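Local coordinates for SAM-dependent methyltransferase (Exiguobacterium sibiricum 255-15, PDB 3D2L), which probably transfers a methyl group from S-adenosylmethionine to an acceptor that is not known, using a Rossmann-like methyltransferase domain, at residues A[25-28]-A[29-33]; A[100-103]-A[104-108]; A[50-54]-A[55-59]. All coordinates share one frame; numbering follows the deposited sequence.

Contact 1: residues A[25-28]-A[29-33]; sequences AWVL and EQVEP
Val27 and Val31 meet where helix 20-30 runs out and the chain leaves it as a loop. The helix packs on the central sheet of the Rossmann-like methyltransferase fold. The backbone bonds are weak at Glu29 N, which makes two, to Ala25 O and Trp26 O. Val27 O takes two sound ones, from the amides three and four residues on, as helix gives way to loop. Val31 N lies 2.9 Å from it, nearly in line with the carbonyl (C=O...N 175°). Gln30 N is also 2.9 Å from Val27 O but sits well above the carbonyl plane.

Two polar side chains reach Trp26. Gln30 has CG beside its backbone N (chi1 -44°), which sets CG over one face of the indole. The bend at chi2 then swings the amide round and brings Gln30 NE2 to 3.8 Å from Trp26 NE1, with the amide plane tilted 55° from the ring. Glu29 is extended and brings OE1 to the ring edge, 3.9 Å from Trp26 CD1. Phe237 meets the indole edge-to-face, and Leu134 of strand 131-138 touches Trp26, Val27, Gln30 and Val31.

Apolar contacts finish the turn. Val27 CG1 is 4.4 Å from Val31 CG2. Leu28 of the helix and Pro33 of the loop cross at about a right angle, with Leu28 CD2 3.7 Å from Pro33 CG.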
loop_
_atom_site.group_PDB
_atom_site.type_symbol
_atom_site.label_atom_id
_atom_site.label_comp_id
_atom_site.label_asym_id
_atom_site.label_seq_id
_atom_site.Cartn_x
_atom_site.Cartn_y
_atom_site.Cartn_z
ATOM N N ALA A 25 -11.745 -7.729 -1.871
ATOM C CA ALA A 25 -12.411 -8.733 -2.699
ATOM C C ALA A 25 -11.386 -9.469 -3.562
ATOM O O ALA A 25 -11.495 -10.671 -3.779
ATOM C CB ALA A 25 -13.548 -8.102 -3.553
ATOM N N TRP A 26 -10.349 -8.752 -3.991
ATOM C CA TRP A 26 -9.257 -9.328 -4.792
ATOM C C TRP A 26 -8.394 -10.292 -3.972
ATOM O O TRP A 26 -8.075 -11.386 -4.419
ATOM C CB TRP A 26 -8.411 -8.194 -5.398
ATOM C CG TRP A 26 -7.131 -8.642 -6.040
ATOM C CD1 TRP A 26 -7.005 -9.456 -7.102
ATOM C CD2 TRP A 26 -5.808 -8.261 -5.670
ATOM N NE1 TRP A 26 -5.692 -9.650 -7.398
ATOM C CE2 TRP A 26 -4.926 -8.927 -6.541
ATOM C CE3 TRP A 26 -5.278 -7.439 -4.677
ATOM C CZ2 TRP A 26 -3.540 -8.766 -6.488
ATOM C CZ3 TRP A 26 -3.878 -7.285 -4.612
ATOM C CH2 TRP A 26 -3.033 -7.948 -5.527
ATOM N N VAL A 27 -8.044 -9.897 -2.755
ATOM C CA VAL A 27 -7.262 -10.752 -1.873
ATOM C C VAL A 27 -8.067 -12.053 -1.658
ATOM O O VAL A 27 -7.508 -13.139 -1.720
ATOM C CB VAL A 27 -6.877 -10.048 -0.528
ATOM C CG1 VAL A 27 -6.155 -11.038 0.452
ATOM C CG2 VAL A 27 -5.993 -8.765 -0.771
ATOM N N LEU A 28 -9.377 -11.929 -1.430
ATOM C CA LEU A 28 -10.262 -13.095 -1.221
ATOM C C LEU A 28 -10.236 -14.095 -2.398
ATOM O O LEU A 28 -10.465 -15.295 -2.204
ATOM C CB LEU A 28 -11.666 -12.612 -0.902
ATOM C CG LEU A 28 -11.807 -12.059 0.513
ATOM C CD1 LEU A 28 -13.085 -11.321 0.677
ATOM C CD2 LEU A 28 -11.698 -13.191 1.544
ATOM N N GLU A 29 -9.946 -13.608 -3.609
ATOM C CA GLU A 29 -9.820 -14.475 -4.783
ATOM C C GLU A 29 -8.527 -15.254 -4.815
ATOM O O GLU A 29 -8.444 -16.258 -5.521
ATOM C CB GLU A 29 -9.874 -13.656 -6.072
ATOM C CG GLU A 29 -11.139 -12.859 -6.239
ATOM C CD GLU A 29 -11.129 -11.999 -7.515
ATOM O OE1 GLU A 29 -10.023 -11.664 -8.033
ATOM O OE2 GLU A 29 -12.245 -11.657 -7.973
ATOM N N GLN A 30 -7.510 -14.785 -4.086
ATOM C CA GLN A 30 -6.195 -15.404 -4.085
ATOM C C GLN A 30 -5.792 -16.129 -2.830
ATOM O O GLN A 30 -4.952 -17.016 -2.920
ATOM C CB GLN A 30 -5.084 -14.347 -4.322
ATOM C CG GLN A 30 -5.369 -13.373 -5.400
ATOM C CD GLN A 30 -5.669 -14.017 -6.717
ATOM O OE1 GLN A 30 -5.185 -15.112 -7.020
ATOM N NE2 GLN A 30 -6.476 -13.334 -7.526
ATOM N N VAL A 31 -6.347 -15.755 -1.674
ATOM C CA VAL A 31 -5.926 -16.339 -0.392
ATOM C C VAL A 31 -7.156 -16.801 0.315
ATOM O O VAL A 31 -8.060 -16.003 0.506
ATOM C CB VAL A 31 -5.145 -15.297 0.486
ATOM C CG1 VAL A 31 -4.683 -15.915 1.862
ATOM C CG2 VAL A 31 -3.965 -14.725 -0.306
ATOM N N GLU A 32 -7.210 -18.089 0.668
ATOM C CA GLU A 32 -8.397 -18.659 1.344
ATOM C C GLU A 32 -8.693 -17.955 2.650
ATOM O O GLU A 32 -7.776 -17.721 3.446
ATOM C CB GLU A 32 -8.234 -20.150 1.669
ATOM C CG GLU A 32 -8.201 -21.102 0.486
ATOM C CD GLU A 32 -6.872 -21.100 -0.270
ATOM O OE1 GLU A 32 -5.999 -20.231 0.020
ATOM O OE2 GLU A 32 -6.706 -21.985 -1.158
ATOM N N PRO A 33 -9.979 -17.618 2.892
ATOM C CA PRO A 33 -10.271 -17.003 4.160
ATOM C C PRO A 33 -9.814 -17.866 5.302
ATOM O O PRO A 33 -9.713 -19.072 5.149
ATOM C CB PRO A 33 -11.791 -16.829 4.119
ATOM C CG PRO A 33 -12.071 -16.656 2.653
ATOM C CD PRO A 33 -11.164 -17.637 2.007
#

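Contact 2: residues A[100-103]-A[104-108]; sequences ITIL and CDSLN
Leu103 and Ser106 are joined by the one direct hydrogen bond between 100-103 and 104-108. Ser106 N lies 3.3 Å from Leu103 O, with an N-H...O angle of 151°. The donor stands above the carbonyl plane, 54° out of it. This bond closes a type I' turn from Leu103 to Ser106. Cys104 and Asp105 both have positive phi, as that turn requires. A water makes a second bridge. It donates to Ile102 O at 2.8 Å and accepts from Leu107 N at 2.9 Å, so it ties the strand end to the 3-10 segment that follows. Asn108 N bonds to Asp105 O.

The apolar contacts centre on Ile102. Its CG2 is anti to the backbone N and reaches Ser106 CB at 4.0 Å. Its CD1 meets Leu107 CD1 at 3.9 Å, the two side chains crossing at a slant. Cys104 SG is 4.0 Å from Leu103 CB.

Polar groups of the turn have partners elsewhere. The Asp105 carboxylate is held by Gln198 and by a salt bridge to Arg235. The backbone amide Cys104 N bonds to Asp136 OD1.

Thr101 pairs with strand 36-40 and Ile102 with strand 131-138. The turn thus lies at the C-terminal edge of the parallel strands, the edge where Rossmann-fold methyltransferases as a class bind S-adenosylmethionine.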
loop_
_atom_site.group_PDB
_atom_site.type_symbol
_atom_site.label_atom_id
_atom_site.label_comp_id
_atom_site.label_asym_id
_atom_site.label_seq_id
_atom_site.Cartn_x
_atom_site.Cartn_y
_atom_site.Cartn_z
ATOM N N ILE A 100 1.466 -12.418 2.177
ATOM C CA ILE A 100 1.878 -11.038 2.422
ATOM C C ILE A 100 1.155 -10.152 1.432
ATOM O O ILE A 100 1.136 -10.431 0.229
ATOM C CB ILE A 100 3.444 -10.866 2.314
ATOM C CG1 ILE A 100 4.123 -11.572 3.464
ATOM C CG2 ILE A 100 3.872 -9.377 2.288
ATOM C CD1 ILE A 100 5.620 -11.699 3.219
ATOM N N THR A 101 0.522 -9.083 1.937
ATOM C CA THR A 101 -0.134 -8.129 1.086
ATOM C C THR A 101 0.550 -6.770 1.200
ATOM O O THR A 101 0.867 -6.293 2.293
ATOM C CB THR A 101 -1.672 -7.997 1.379
ATOM O OG1 THR A 101 -1.893 -7.713 2.779
ATOM C CG2 THR A 101 -2.373 -9.303 1.003
ATOM N N ILE A 102 0.731 -6.128 0.054
ATOM C CA ILE A 102 1.337 -4.796 0.005
ATOM C C ILE A 102 0.444 -4.009 -0.919
ATOM O O ILE A 102 0.629 -3.959 -2.132
ATOM C CB ILE A 102 2.788 -4.800 -0.505
ATOM C CG1 ILE A 102 3.582 -5.953 0.088
ATOM C CG2 ILE A 102 3.422 -3.478 -0.185
ATOM C CD1 ILE A 102 5.070 -5.892 -0.293
ATOM N N LEU A 103 -0.530 -3.367 -0.310
ATOM C CA LEU A 103 -1.637 -2.791 -1.033
ATOM C C LEU A 103 -1.629 -1.301 -1.223
ATOM O O LEU A 103 -0.918 -0.565 -0.536
ATOM C CB LEU A 103 -2.939 -3.192 -0.307
ATOM C CG LEU A 103 -3.184 -4.664 -0.023
ATOM C CD1 LEU A 103 -4.518 -4.797 0.757
ATOM C CD2 LEU A 103 -3.214 -5.479 -1.294
ATOM N N CYS A 104 -2.429 -0.882 -2.212
ATOM C CA CYS A 104 -2.665 0.525 -2.530
ATOM C C CYS A 104 -1.387 1.296 -2.837
ATOM O O CYS A 104 -1.144 2.351 -2.289
ATOM C CB CYS A 104 -3.427 1.179 -1.402
ATOM S SG CYS A 104 -4.944 0.214 -0.957
ATOM N N ASP A 105 -0.595 0.755 -3.754
ATOM C CA ASP A 105 0.657 1.374 -4.205
ATOM C C ASP A 105 1.676 1.693 -3.109
ATOM O O ASP A 105 2.614 2.492 -3.306
ATOM C CB ASP A 105 0.435 2.571 -5.173
ATOM C CG ASP A 105 -0.452 3.679 -4.597
ATOM O OD1 ASP A 105 -1.677 3.558 -4.726
ATOM O OD2 ASP A 105 0.067 4.682 -4.065
ATOM N N SER A 106 1.546 1.018 -1.965
ATOM C CA SER A 106 2.498 1.174 -0.881
ATOM C C SER A 106 3.914 0.774 -1.312
ATOM O O SER A 106 4.918 1.353 -0.852
ATOM C CB SER A 106 2.081 0.304 0.285
ATOM O OG SER A 106 2.912 0.590 1.375
ATOM N N LEU A 107 4.005 -0.224 -2.192
ATOM C CA LEU A 107 5.317 -0.681 -2.666
ATOM C C LEU A 107 6.004 0.404 -3.424
ATOM O O LEU A 107 7.245 0.475 -3.450
ATOM C CB LEU A 107 5.182 -1.959 -3.535
ATOM C CG LEU A 107 6.527 -2.653 -3.808
ATOM C CD1 LEU A 107 7.072 -3.453 -2.648
ATOM C CD2 LEU A 107 6.328 -3.531 -5.045
ATOM N N ASN A 108 5.219 1.283 -4.061
ATOM C CA ASN A 108 5.803 2.386 -4.827
ATOM C C ASN A 108 6.550 3.478 -4.043
ATOM O O ASN A 108 7.239 4.299 -4.646
ATOM C CB ASN A 108 4.777 3.017 -5.797
ATOM C CG ASN A 108 4.377 2.101 -6.917
ATOM O OD1 ASN A 108 3.204 1.740 -7.024
ATOM N ND2 ASN A 108 5.339 1.629 -7.685
HETATM O O HOH W 1 1.821 -1.760 -3.321
#

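Contact 3: residues A[50-54]-A[55-59]; sequences LLADH and YEVTG
Leu51 O is gripped by two backbone amides. Tyr55 N reaches it at 3.0 Å, nearly in line with the carbonyl (C=O...N 162°), although the N-H itself is bent to 131°. His54 N bonds to the same oxygen at 2.8 Å. The pair turns the chain from helix 46-51 into strand 56-61, within a beta-alpha-beta unit that starts at strand 36-40.

The Tyr55 ring is met over a face and at an edge. His54 CB lies over the face, 4.2 Å from the centroid of the Tyr55 ring, as a CH-pi contact. Leu51 O sits at the edge, near the ring plane, and Leu51 CD2 touches Tyr55 CE2 at 3.9 Å. CG of Tyr55 is anti to its carbonyl carbon (chi1 -61°), which puts the ring beside Leu51. The Tyr55 hydroxyl probably bonds to Val31 O. Replacing Tyr55 by an alanine would probably leave Val31 O without its hydroxyl mate and open a gap beside Leu51 CD2.

Val57 points toward Leu51 and Ala52. Its CG2 meets Leu51 CB at 3.9 Å and Ala52 N at 3.6 Å.

The phenol oxygen of this buried residue thus finds its partner in the backbone of the loop after helix 20-30, so the ring's rotation is probably held both at its edge and at its hydroxyl.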
loop_
_atom_site.group_PDB
_atom_site.type_symbol
_atom_site.label_atom_id
_atom_site.label_comp_id
_atom_site.label_asym_id
_atom_site.label_seq_id
_atom_site.Cartn_x
_atom_site.Cartn_y
_atom_site.Cartn_z
ATOM N N LEU A 50 -10.444 -4.426 7.363
ATOM C CA LEU A 50 -11.371 -5.161 6.494
ATOM C C LEU A 50 -10.875 -6.578 6.265
ATOM O O LEU A 50 -11.655 -7.513 6.276
ATOM C CB LEU A 50 -11.621 -4.433 5.158
ATOM C CG LEU A 50 -12.327 -3.098 5.366
ATOM C CD1 LEU A 50 -12.404 -2.374 4.067
ATOM C CD2 LEU A 50 -13.738 -3.291 6.010
ATOM N N LEU A 51 -9.570 -6.723 6.053
ATOM C CA LEU A 51 -8.940 -8.034 5.938
ATOM C C LEU A 51 -9.124 -8.850 7.199
ATOM O O LEU A 51 -9.379 -10.061 7.131
ATOM C CB LEU A 51 -7.440 -7.836 5.661
ATOM C CG LEU A 51 -7.112 -7.340 4.241
ATOM C CD1 LEU A 51 -5.632 -6.965 4.089
ATOM C CD2 LEU A 51 -7.504 -8.419 3.237
ATOM N N ALA A 52 -9.037 -8.197 8.358
ATOM C CA ALA A 52 -9.188 -8.900 9.668
ATOM C C ALA A 52 -10.564 -9.582 9.814
ATOM O O ALA A 52 -10.743 -10.490 10.640
ATOM C CB ALA A 52 -8.965 -7.945 10.812
ATOM N N ASP A 53 -11.523 -9.153 9.003
ATOM C CA ASP A 53 -12.825 -9.796 8.999
ATOM C C ASP A 53 -12.810 -11.136 8.261
ATOM O O ASP A 53 -13.769 -11.868 8.327
ATOM C CB ASP A 53 -13.883 -8.857 8.437
ATOM C CG ASP A 53 -14.095 -7.651 9.319
ATOM O OD1 ASP A 53 -13.745 -7.704 10.518
ATOM O OD2 ASP A 53 -14.630 -6.649 8.827
ATOM N N HIS A 54 -11.711 -11.482 7.592
ATOM C CA HIS A 54 -11.645 -12.731 6.839
ATOM C C HIS A 54 -10.431 -13.577 7.114
ATOM O O HIS A 54 -10.431 -14.765 6.790
ATOM C CB HIS A 54 -11.670 -12.414 5.335
ATOM C CG HIS A 54 -12.833 -11.563 4.936
ATOM N ND1 HIS A 54 -14.091 -12.084 4.707
ATOM C CD2 HIS A 54 -12.941 -10.227 4.766
ATOM C CE1 HIS A 54 -14.918 -11.102 4.400
ATOM N NE2 HIS A 54 -14.253 -9.963 4.443
ATOM N N TYR A 55 -9.425 -12.962 7.727
ATOM C CA TYR A 55 -8.111 -13.562 7.911
ATOM C C TYR A 55 -7.560 -13.243 9.300
ATOM O O TYR A 55 -8.050 -12.335 9.969
ATOM C CB TYR A 55 -7.157 -12.926 6.899
ATOM C CG TYR A 55 -7.506 -13.106 5.453
ATOM C CD1 TYR A 55 -7.274 -14.329 4.821
ATOM C CD2 TYR A 55 -8.023 -12.045 4.679
ATOM C CE1 TYR A 55 -7.615 -14.531 3.507
ATOM C CE2 TYR A 55 -8.320 -12.240 3.330
ATOM C CZ TYR A 55 -8.099 -13.488 2.752
ATOM O OH TYR A 55 -8.380 -13.730 1.424
ATOM N N GLU A 56 -6.568 -14.017 9.749
ATOM C CA GLU A 56 -5.793 -13.664 10.944
ATOM C C GLU A 56 -4.728 -12.693 10.407
ATOM O O GLU A 56 -3.790 -13.119 9.776
ATOM C CB GLU A 56 -5.121 -14.887 11.572
ATOM C CG GLU A 56 -6.070 -16.086 11.825
ATOM C CD GLU A 56 -7.216 -15.761 12.785
ATOM O OE1 GLU A 56 -6.932 -15.140 13.840
ATOM O OE2 GLU A 56 -8.386 -16.150 12.491
ATOM N N VAL A 57 -4.849 -11.397 10.693
ATOM C CA VAL A 57 -3.986 -10.385 10.080
ATOM C C VAL A 57 -3.077 -9.681 11.044
ATOM O O VAL A 57 -3.421 -9.436 12.207
ATOM C CB VAL A 57 -4.862 -9.299 9.320
ATOM C CG1 VAL A 57 -3.991 -8.421 8.364
ATOM C CG2 VAL A 57 -5.913 -9.970 8.526
ATOM N N THR A 58 -1.894 -9.359 10.546
ATOM C CA THR A 58 -0.919 -8.580 11.268
ATOM C C THR A 58 -0.561 -7.440 10.333
ATOM O O THR A 58 -0.331 -7.681 9.137
ATOM C CB THR A 58 0.334 -9.392 11.579
ATOM O OG1 THR A 58 -0.011 -10.476 12.425
ATOM C CG2 THR A 58 1.355 -8.549 12.247
ATOM N N GLY A 59 -0.591 -6.204 10.846
ATOM C CA GLY A 59 -0.220 -5.037 10.081
ATOM C C GLY A 59 1.154 -4.484 10.439
ATOM O O GLY A 59 1.561 -4.447 11.596
#

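Overall arrangement
All three contacts meet round one sheet of the methyltransferase fold. Contacts 1 and 3 are the closer pair, with centres about 11 Å apart. Tyr55 OH approaches Val31 O at 2.5 Å, a probable hydrogen bond that ties the loop after helix 20-30 to the turn before strand 56-61. Contact 2 is about 15 Å from each of the others, centre to centre. It meets contact 1 where Trp26 CZ3 is 3.8 Å from Leu103 CD2. It meets contact 3 where Thr101 OG1 is 4.0 Å from Leu51 CD1. No S-adenosylmethionine is bound. Contact 2, at the C-terminal ends of the parallel strands, lies where its site would be expected, whereas contact 3 is at the start of strand 56-61.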